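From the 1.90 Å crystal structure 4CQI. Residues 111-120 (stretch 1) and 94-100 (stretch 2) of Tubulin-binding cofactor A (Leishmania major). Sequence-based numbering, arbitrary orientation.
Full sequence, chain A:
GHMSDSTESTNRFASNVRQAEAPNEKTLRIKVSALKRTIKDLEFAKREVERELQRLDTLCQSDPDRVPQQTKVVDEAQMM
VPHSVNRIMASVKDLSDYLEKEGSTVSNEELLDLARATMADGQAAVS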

# COMPACT_ATOMS: atom_id res chain seq x y z
N LEU A 111 4.77 18.82 -8.22
CA LEU A 111 5.21 17.41 -8.11
C LEU A 111 5.94 17.15 -6.81
O LEU A 111 5.74 16.11 -6.17
CB LEU A 111 6.10 16.99 -9.28
CG LEU A 111 6.61 15.55 -9.34
CD1 LEU A 111 5.50 14.52 -9.26
CD2 LEU A 111 7.42 15.35 -10.61
N LEU A 112 6.80 18.09 -6.38
CA LEU A 112 7.43 17.95 -5.07
C LEU A 112 6.41 17.95 -3.93
O LEU A 112 6.51 17.14 -2.97
CB LEU A 112 8.49 19.04 -4.85
CG LEU A 112 9.74 18.99 -5.71
CD1 LEU A 112 10.56 20.25 -5.40
CD2 LEU A 112 10.54 17.72 -5.41
N ASP A 113 5.40 18.82 -4.02
CA ASP A 113 4.34 18.88 -2.99
C ASP A 113 3.59 17.56 -3.00
O ASP A 113 3.33 17.00 -1.94
CB ASP A 113 3.34 20.01 -3.21
CG ASP A 113 3.91 21.41 -2.90
OD1 ASP A 113 4.99 21.53 -2.30
OD2 ASP A 113 3.24 22.42 -3.27
N LEU A 114 3.26 17.06 -4.18
CA LEU A 114 2.56 15.80 -4.29
C LEU A 114 3.40 14.63 -3.71
O LEU A 114 2.86 13.75 -3.04
CB LEU A 114 2.25 15.53 -5.75
CG LEU A 114 1.52 14.23 -6.03
CD1 LEU A 114 0.19 14.21 -5.28
CD2 LEU A 114 1.34 14.06 -7.53
N ALA A 115 4.69 14.59 -4.02
CA ALA A 115 5.56 13.54 -3.47
C ALA A 115 5.55 13.60 -1.92
O ALA A 115 5.38 12.58 -1.22
CB ALA A 115 7.00 13.67 -4.01
N ARG A 116 5.70 14.80 -1.36
CA ARG A 116 5.63 14.95 0.09
C ARG A 116 4.25 14.57 0.67
O ARG A 116 4.17 13.90 1.72
CB ARG A 116 6.04 16.34 0.53
CG ARG A 116 7.51 16.64 0.23
CD ARG A 116 7.96 17.92 0.94
NE ARG A 116 7.88 19.10 0.08
CZ ARG A 116 8.84 19.50 -0.77
NH1 ARG A 116 9.98 18.81 -0.90
NH2 ARG A 116 8.64 20.60 -1.49
N ALA A 117 3.17 15.01 0.03
CA ALA A 117 1.80 14.62 0.47
C ALA A 117 1.57 13.09 0.48
O ALA A 117 0.96 12.53 1.42
CB ALA A 117 0.73 15.32 -0.41
N THR A 118 2.10 12.43 -0.54
CA THR A 118 1.89 10.99 -0.75
C THR A 118 2.71 10.22 0.28
O THR A 118 2.21 9.26 0.87
CB THR A 118 2.27 10.57 -2.19
OG1 THR A 118 1.53 11.36 -3.12
CG2 THR A 118 1.95 9.10 -2.47
N MET A 119 3.95 10.66 0.55
CA MET A 119 4.71 10.10 1.68
C MET A 119 3.98 10.26 3.01
O MET A 119 3.88 9.30 3.78
CB MET A 119 6.13 10.69 1.75
CG MET A 119 6.99 10.27 0.59
SD MET A 119 8.74 10.78 0.74
CE MET A 119 8.57 12.52 0.52
N ALA A 120 3.46 11.45 3.28
CA ALA A 120 2.67 11.68 4.50
C ALA A 120 1.44 10.77 4.57
O ALA A 120 1.16 10.20 5.63
CB ALA A 120 2.29 13.14 4.66
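Stretch 2 (94-100) DLSDYLE

How does stretch 2 lie on stretch 1? Both are helical, and residues 94-100 run roughly antiparallel to residues 111-120, with 148° between their N-to-C directions and a signed crossing angle of -148°. The axes come no closer than 11.0 Å, so the backbones stay well apart and side chains fill the space between them. Backbone hydrogen bonds of the i to i+4 kind hold stretch 2 in shape, among them Leu 99 N to Leu 95 O at 2.9 Å; toward its C-terminal side, Glu 100 N reaches Ser 96 O at 3.2 Å and also makes a weak bond to Asp 97 O at 3.0 Å. In this antiparallel course, the CA of Leu 112 lies 8.6 Å from the CA of Leu 99, and one turn along, the CA of Ala 115 lies 7.9 Å from the CA of Leu 95.

Where is the hollow on stretch 1? It lies over Ala 115, whose short side chain points toward stretch 2 and leaves room for two leucines, one turn apart, to lean in. Leu 95 brings its CD2 to 4.3 Å from Ala 115 CB, and the same methyl carbon lies 4.0 Å from Ala 115 O, so it rests against backbone as well as side chain. Leu 99 brings its CD1 to 4.3 Å from the same Ala 115 CB. Both leucines point toward stretch 1, but their rotamers differ: Leu 95 is t at chi1 and p at chi2, whereas Leu 99 is m and t.

Which bump of stretch 1 answers them? Met 119, one turn beyond Ala 115, points toward stretch 2 and fits its flexible chain against the two leucines. Its CG packs 3.6 Å from Leu 95 CD2, and its CE reaches 3.5 Å from Leu 99 CD1. With chi angles m, t and m, the side chain bends back at its end, and this carries the methyl group along to Leu 99. The sulfur lies beside Ser 96, with Met 119 SD 4.0 Å from Ser 96 N and 4.2 Å from Ser 96 CB; these are packing distances.

What closes the other end of the contact? Leu 112 does, although its CA-to-CB bond points sideways; the end of its side chain comes nearer, and its CD2 meets Leu 99 CD2 at 3.6 Å. Leu 99 is thus touched by Leu 112, Ala 115 and Met 119, and it has the largest area covered of any residue here, 71 Å². No hydrogen bond crosses the interface, which buries 277 Å² in all, both sides summed; the fit rests on apolar shape. Polar groups of stretch 1 find partners within their own helix: Thr 118 OG1 donates to Leu 114 O at 2.7 Å, and Arg 116 NH2 makes a long salt bridge of 3.9 Å with Asp 113 OD1.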

# COMPACT_ATOMS: atom_id res chain seq x y z
N ASP A 94 12.42 4.58 -0.76
CA ASP A 94 12.92 4.75 -2.10
C ASP A 94 12.69 6.18 -2.61
O ASP A 94 13.61 6.81 -3.19
CB ASP A 94 12.27 3.73 -3.02
CG ASP A 94 12.88 3.74 -4.41
OD1 ASP A 94 14.10 3.46 -4.52
OD2 ASP A 94 12.15 3.96 -5.39
N LEU A 95 11.49 6.70 -2.38
CA LEU A 95 11.12 8.03 -2.82
C LEU A 95 11.89 9.04 -2.04
O LEU A 95 12.47 9.98 -2.60
CB LEU A 95 9.59 8.25 -2.68
CG LEU A 95 8.98 9.59 -3.08
CD1 LEU A 95 9.36 10.04 -4.50
CD2 LEU A 95 7.45 9.57 -2.89
N SER A 96 11.94 8.87 -0.73
CA SER A 96 12.69 9.75 0.13
C SER A 96 14.19 9.83 -0.22
O SER A 96 14.79 10.94 -0.26
CB SER A 96 12.54 9.28 1.58
OG SER A 96 13.25 10.15 2.45
N ASP A 97 14.80 8.68 -0.47
CA ASP A 97 16.19 8.62 -0.97
C ASP A 97 16.34 9.38 -2.29
O ASP A 97 17.27 10.13 -2.44
CB ASP A 97 16.64 7.17 -1.18
CG ASP A 97 16.95 6.44 0.14
OD1 ASP A 97 16.90 7.05 1.23
OD2 ASP A 97 17.22 5.22 0.05
N TYR A 98 15.43 9.16 -3.24
CA TYR A 98 15.50 9.81 -4.56
C TYR A 98 15.45 11.33 -4.43
O TYR A 98 16.18 12.05 -5.12
CB TYR A 98 14.39 9.34 -5.50
CG TYR A 98 14.64 9.73 -6.94
CD1 TYR A 98 15.67 9.15 -7.65
CD2 TYR A 98 13.88 10.71 -7.58
CE1 TYR A 98 15.95 9.51 -8.94
CE2 TYR A 98 14.14 11.07 -8.87
CZ TYR A 98 15.20 10.48 -9.56
OH TYR A 98 15.48 10.82 -10.87
N LEU A 99 14.57 11.79 -3.55
CA LEU A 99 14.43 13.22 -3.28
C LEU A 99 15.69 13.84 -2.70
O LEU A 99 15.90 15.05 -2.84
CB LEU A 99 13.22 13.54 -2.40
CG LEU A 99 11.85 13.35 -3.08
CD1 LEU A 99 10.75 13.34 -2.03
CD2 LEU A 99 11.56 14.50 -4.08
N GLU A 100 16.51 13.04 -2.02
CA GLU A 100 17.82 13.53 -1.58
C GLU A 100 18.88 13.53 -2.68
O GLU A 100 19.87 14.24 -2.55
CB GLU A 100 18.31 12.70 -0.39
CG GLU A 100 17.41 12.88 0.81
CD GLU A 100 17.63 11.83 1.87
OE1 GLU A 100 18.71 11.16 1.85
OE2 GLU A 100 16.73 11.67 2.73